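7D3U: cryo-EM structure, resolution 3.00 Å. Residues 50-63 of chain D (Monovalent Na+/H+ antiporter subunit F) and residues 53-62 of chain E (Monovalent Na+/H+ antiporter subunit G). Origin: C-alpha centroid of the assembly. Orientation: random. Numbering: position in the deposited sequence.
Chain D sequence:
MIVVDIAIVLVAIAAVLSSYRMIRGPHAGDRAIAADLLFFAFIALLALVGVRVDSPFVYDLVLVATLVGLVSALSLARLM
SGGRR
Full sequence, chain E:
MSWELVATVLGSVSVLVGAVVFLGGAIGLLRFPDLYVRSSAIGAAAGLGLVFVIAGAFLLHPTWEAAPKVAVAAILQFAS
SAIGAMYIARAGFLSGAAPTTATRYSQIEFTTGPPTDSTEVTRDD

Chain D, residues 50-63: GVRVDSPFVYDLVL
Chain E (53-62) VIAGAFLLHP

How do the two backbones run? Chain D ends one helix at Arg52(D), leaves helical geometry at Val53(D) (phi/psi -81/94), is extended from Val53(D) to Ser55(D), then turns through Pro56(D) and Phe57(D) and is helical again by Tyr59(D). The turn is tied by Ser55(D) N donating to Gly50(D) O at 3.2 Å. Chain E is already helical at Val53(E), and His61(E) (-153/79) has left the helix. Helices 59-63 and 53-60 run nearly antiparallel, at 163°, with axes 12.3 Å apart. The CA of Val51(D) lies 6.2 Å from that of Ala57(E), and the CA of Val62(D) 8.3 Å from that of Ile54(E).

What does Tyr59(D) do? It points toward chain E with chi1 m (-65°) and chi2 -66°, carrying its ring across the wide gap between the axes. Tyr59(D) OH lies 3.2 Å from Ala57(E) CB, 2.9 Å from Ala57(E) C and 2.7 Å from Phe58(E) N, but the angle to that amide is poor and no hydrogen bond forms. Phe58(E) N instead donates to Ile54(E) O at 2.9 Å, within its helix.

How is His61(E) arranged? Its CA-to-CB bond points toward chain D, and chi1 p (55°) with chi2 -83° sets the imidazole edge against Val51(D): His61(E) CE1 is 3.4 Å from Val51(D) CG2. His61(E) NE2 stands 3.8 Å from Ser55(D) O and 4.2 Å from Tyr59(D) CE2. No hydrogen bond crosses the contact.

Which apolar contacts complete the fit? Val51(D), chi1 t, sets its CG2 3.5 Å from Ala57(E) CB and its CG1 3.9 Å from Leu60(E) CD2, Leu60(E) being m,p. Ile54(E) starts sideways, but its m,m rotamer brings CD1 within 3.6 Å of CG1 of Val62(D), itself t. Together the stretches bury 470 Å², both sides summed, with Tyr59(D) (100 Å²), His61(E) (99 Å²) and Val51(D) (75 Å²) covered most; flat rings and branched aliphatics offer surface for close packing.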

# COMPACT_ATOMS: atom_id res chain seq x y z
N GLY D 50 -4.71 -45.27 -1.26
CA GLY D 50 -3.86 -45.72 -0.18
C GLY D 50 -3.51 -47.19 -0.26
O GLY D 50 -2.47 -47.60 0.25
N VAL D 51 -4.37 -47.99 -0.89
CA VAL D 51 -3.99 -49.37 -1.19
C VAL D 51 -2.93 -49.40 -2.28
O VAL D 51 -1.91 -50.10 -2.16
CB VAL D 51 -5.22 -50.20 -1.59
CG1 VAL D 51 -4.79 -51.53 -2.15
CG2 VAL D 51 -6.12 -50.40 -0.40
N ARG D 52 -3.14 -48.66 -3.37
CA ARG D 52 -2.20 -48.66 -4.48
C ARG D 52 -0.82 -48.18 -4.05
O ARG D 52 0.15 -48.93 -4.11
CB ARG D 52 -2.72 -47.80 -5.63
CG ARG D 52 -1.84 -47.85 -6.87
CD ARG D 52 -2.43 -47.07 -8.02
NE ARG D 52 -1.58 -47.11 -9.20
CZ ARG D 52 -1.56 -48.10 -10.08
NH1 ARG D 52 -0.75 -48.04 -11.13
NH2 ARG D 52 -2.36 -49.14 -9.92
N VAL D 53 -0.72 -46.92 -3.61
CA VAL D 53 0.50 -46.44 -2.97
C VAL D 53 0.46 -46.91 -1.52
O VAL D 53 -0.13 -46.26 -0.65
CB VAL D 53 0.67 -44.92 -3.10
CG1 VAL D 53 0.94 -44.55 -4.54
CG2 VAL D 53 -0.57 -44.17 -2.64
N ASP D 54 1.08 -48.06 -1.26
CA ASP D 54 0.91 -48.76 0.01
C ASP D 54 1.28 -47.85 1.16
O ASP D 54 2.46 -47.50 1.34
CB ASP D 54 1.75 -50.03 0.02
CG ASP D 54 1.20 -51.08 0.96
OD1 ASP D 54 0.90 -50.75 2.12
OD2 ASP D 54 1.06 -52.25 0.53
N SER D 55 0.28 -47.45 1.95
CA SER D 55 0.45 -46.48 3.00
C SER D 55 -0.27 -46.98 4.25
O SER D 55 -1.42 -47.44 4.16
CB SER D 55 -0.10 -45.11 2.58
OG SER D 55 0.55 -44.06 3.27
N PRO D 56 0.37 -46.91 5.42
CA PRO D 56 -0.33 -47.30 6.65
C PRO D 56 -1.27 -46.24 7.18
O PRO D 56 -2.23 -46.58 7.88
CB PRO D 56 0.82 -47.55 7.65
CG PRO D 56 2.08 -47.52 6.82
CD PRO D 56 1.79 -46.64 5.66
N PHE D 57 -1.03 -44.97 6.88
CA PHE D 57 -1.80 -43.85 7.42
C PHE D 57 -2.93 -43.44 6.49
O PHE D 57 -3.06 -42.28 6.12
CB PHE D 57 -0.87 -42.68 7.70
CG PHE D 57 0.50 -43.09 8.15
CD1 PHE D 57 0.75 -43.36 9.48
CD2 PHE D 57 1.53 -43.23 7.24
CE1 PHE D 57 2.00 -43.76 9.90
CE2 PHE D 57 2.78 -43.63 7.65
CZ PHE D 57 3.02 -43.89 8.98
N VAL D 58 -3.77 -44.40 6.10
CA VAL D 58 -4.91 -44.10 5.25
C VAL D 58 -6.16 -43.84 6.07
O VAL D 58 -6.83 -42.82 5.89
CB VAL D 58 -5.13 -45.26 4.25
CG1 VAL D 58 -6.27 -44.92 3.31
CG2 VAL D 58 -3.87 -45.53 3.47
N TYR D 59 -6.47 -44.74 7.00
CA TYR D 59 -7.79 -44.75 7.61
C TYR D 59 -8.00 -43.60 8.58
O TYR D 59 -9.15 -43.24 8.84
CB TYR D 59 -8.03 -46.10 8.26
CG TYR D 59 -8.08 -47.16 7.21
CD1 TYR D 59 -9.10 -47.17 6.27
CD2 TYR D 59 -7.07 -48.11 7.09
CE1 TYR D 59 -9.13 -48.12 5.28
CE2 TYR D 59 -7.10 -49.06 6.10
CZ TYR D 59 -8.14 -49.05 5.20
OH TYR D 59 -8.18 -49.99 4.20
N ASP D 60 -6.92 -43.02 9.10
CA ASP D 60 -7.04 -41.72 9.75
C ASP D 60 -7.86 -40.78 8.88
O ASP D 60 -8.92 -40.29 9.29
CB ASP D 60 -5.65 -41.14 10.01
CG ASP D 60 -4.72 -42.12 10.68
OD1 ASP D 60 -5.22 -43.08 11.31
OD2 ASP D 60 -3.49 -41.95 10.59
N LEU D 61 -7.40 -40.56 7.65
CA LEU D 61 -8.16 -39.78 6.68
C LEU D 61 -9.57 -40.35 6.52
O LEU D 61 -10.56 -39.60 6.52
CB LEU D 61 -7.44 -39.77 5.34
CG LEU D 61 -5.98 -39.32 5.37
CD1 LEU D 61 -5.32 -39.59 4.03
CD2 LEU D 61 -5.90 -37.85 5.72
N VAL D 62 -9.68 -41.67 6.40
CA VAL D 62 -10.99 -42.28 6.24
C VAL D 62 -11.83 -42.06 7.49
O VAL D 62 -13.05 -41.86 7.40
CB VAL D 62 -10.85 -43.77 5.90
CG1 VAL D 62 -12.17 -44.50 6.09
CG2 VAL D 62 -10.34 -43.94 4.48
N LEU D 63 -11.21 -42.05 8.67
CA LEU D 63 -11.96 -41.74 9.88
C LEU D 63 -12.35 -40.27 9.93
O LEU D 63 -13.32 -39.92 10.61
CB LEU D 63 -11.14 -42.12 11.11
CG LEU D 63 -11.82 -41.96 12.47
CD1 LEU D 63 -13.18 -42.65 12.45
CD2 LEU D 63 -10.95 -42.53 13.57
N VAL E 53 -15.91 -50.84 -0.00
CA VAL E 53 -14.58 -50.43 -0.44
C VAL E 53 -13.65 -50.28 0.75
O VAL E 53 -12.48 -50.69 0.70
CB VAL E 53 -14.66 -49.13 -1.26
CG1 VAL E 53 -13.28 -48.65 -1.62
CG2 VAL E 53 -15.46 -49.36 -2.52
N ILE E 54 -14.14 -49.72 1.86
CA ILE E 54 -13.31 -49.54 3.04
C ILE E 54 -12.86 -50.89 3.59
O ILE E 54 -11.67 -51.11 3.86
CB ILE E 54 -14.05 -48.72 4.11
CG1 ILE E 54 -14.16 -47.26 3.68
CG2 ILE E 54 -13.35 -48.83 5.45
CD1 ILE E 54 -12.85 -46.66 3.27
N ALA E 55 -13.80 -51.83 3.74
CA ALA E 55 -13.45 -53.13 4.30
C ALA E 55 -12.53 -53.90 3.36
O ALA E 55 -11.60 -54.57 3.82
CB ALA E 55 -14.71 -53.93 4.60
N GLY E 56 -12.75 -53.81 2.05
CA GLY E 56 -11.87 -54.50 1.12
C GLY E 56 -10.47 -53.92 1.12
O GLY E 56 -9.49 -54.66 1.09
N ALA E 57 -10.37 -52.59 1.15
CA ALA E 57 -9.06 -51.96 1.27
C ALA E 57 -8.36 -52.40 2.54
O ALA E 57 -7.15 -52.67 2.53
CB ALA E 57 -9.22 -50.44 1.24
N PHE E 58 -9.09 -52.46 3.65
CA PHE E 58 -8.49 -52.92 4.90
C PHE E 58 -8.01 -54.36 4.79
O PHE E 58 -6.95 -54.71 5.33
CB PHE E 58 -9.48 -52.77 6.05
CG PHE E 58 -9.01 -53.39 7.33
CD1 PHE E 58 -7.94 -52.86 8.02
CD2 PHE E 58 -9.65 -54.50 7.85
CE1 PHE E 58 -7.50 -53.42 9.19
CE2 PHE E 58 -9.22 -55.07 9.03
CZ PHE E 58 -8.14 -54.53 9.70
N LEU E 59 -8.77 -55.20 4.09
CA LEU E 59 -8.35 -56.58 3.91
C LEU E 59 -7.16 -56.71 2.97
O LEU E 59 -6.42 -57.70 3.05
CB LEU E 59 -9.51 -57.43 3.40
CG LEU E 59 -10.63 -57.66 4.41
CD1 LEU E 59 -11.64 -58.66 3.88
CD2 LEU E 59 -10.06 -58.13 5.73
N LEU E 60 -6.95 -55.74 2.07
CA LEU E 60 -5.81 -55.83 1.16
C LEU E 60 -4.48 -55.47 1.81
O LEU E 60 -3.43 -55.76 1.23
CB LEU E 60 -6.04 -54.95 -0.06
CG LEU E 60 -6.85 -55.66 -1.15
CD1 LEU E 60 -8.26 -55.92 -0.67
CD2 LEU E 60 -6.86 -54.87 -2.43
N HIS E 61 -4.49 -54.84 2.99
CA HIS E 61 -3.29 -54.71 3.82
C HIS E 61 -3.72 -54.58 5.27
O HIS E 61 -3.76 -53.48 5.84
CB HIS E 61 -2.41 -53.54 3.37
CG HIS E 61 -3.12 -52.22 3.32
ND1 HIS E 61 -3.88 -51.82 2.24
CD2 HIS E 61 -3.15 -51.18 4.19
CE1 HIS E 61 -4.36 -50.61 2.46
NE2 HIS E 61 -3.93 -50.20 3.64
N PRO E 62 -4.06 -55.69 5.91
CA PRO E 62 -4.66 -55.66 7.26
C PRO E 62 -3.67 -55.35 8.38
O PRO E 62 -3.14 -56.22 9.07
CB PRO E 62 -5.25 -57.07 7.40
CG PRO E 62 -4.37 -57.91 6.55
CD PRO E 62 -3.97 -57.07 5.38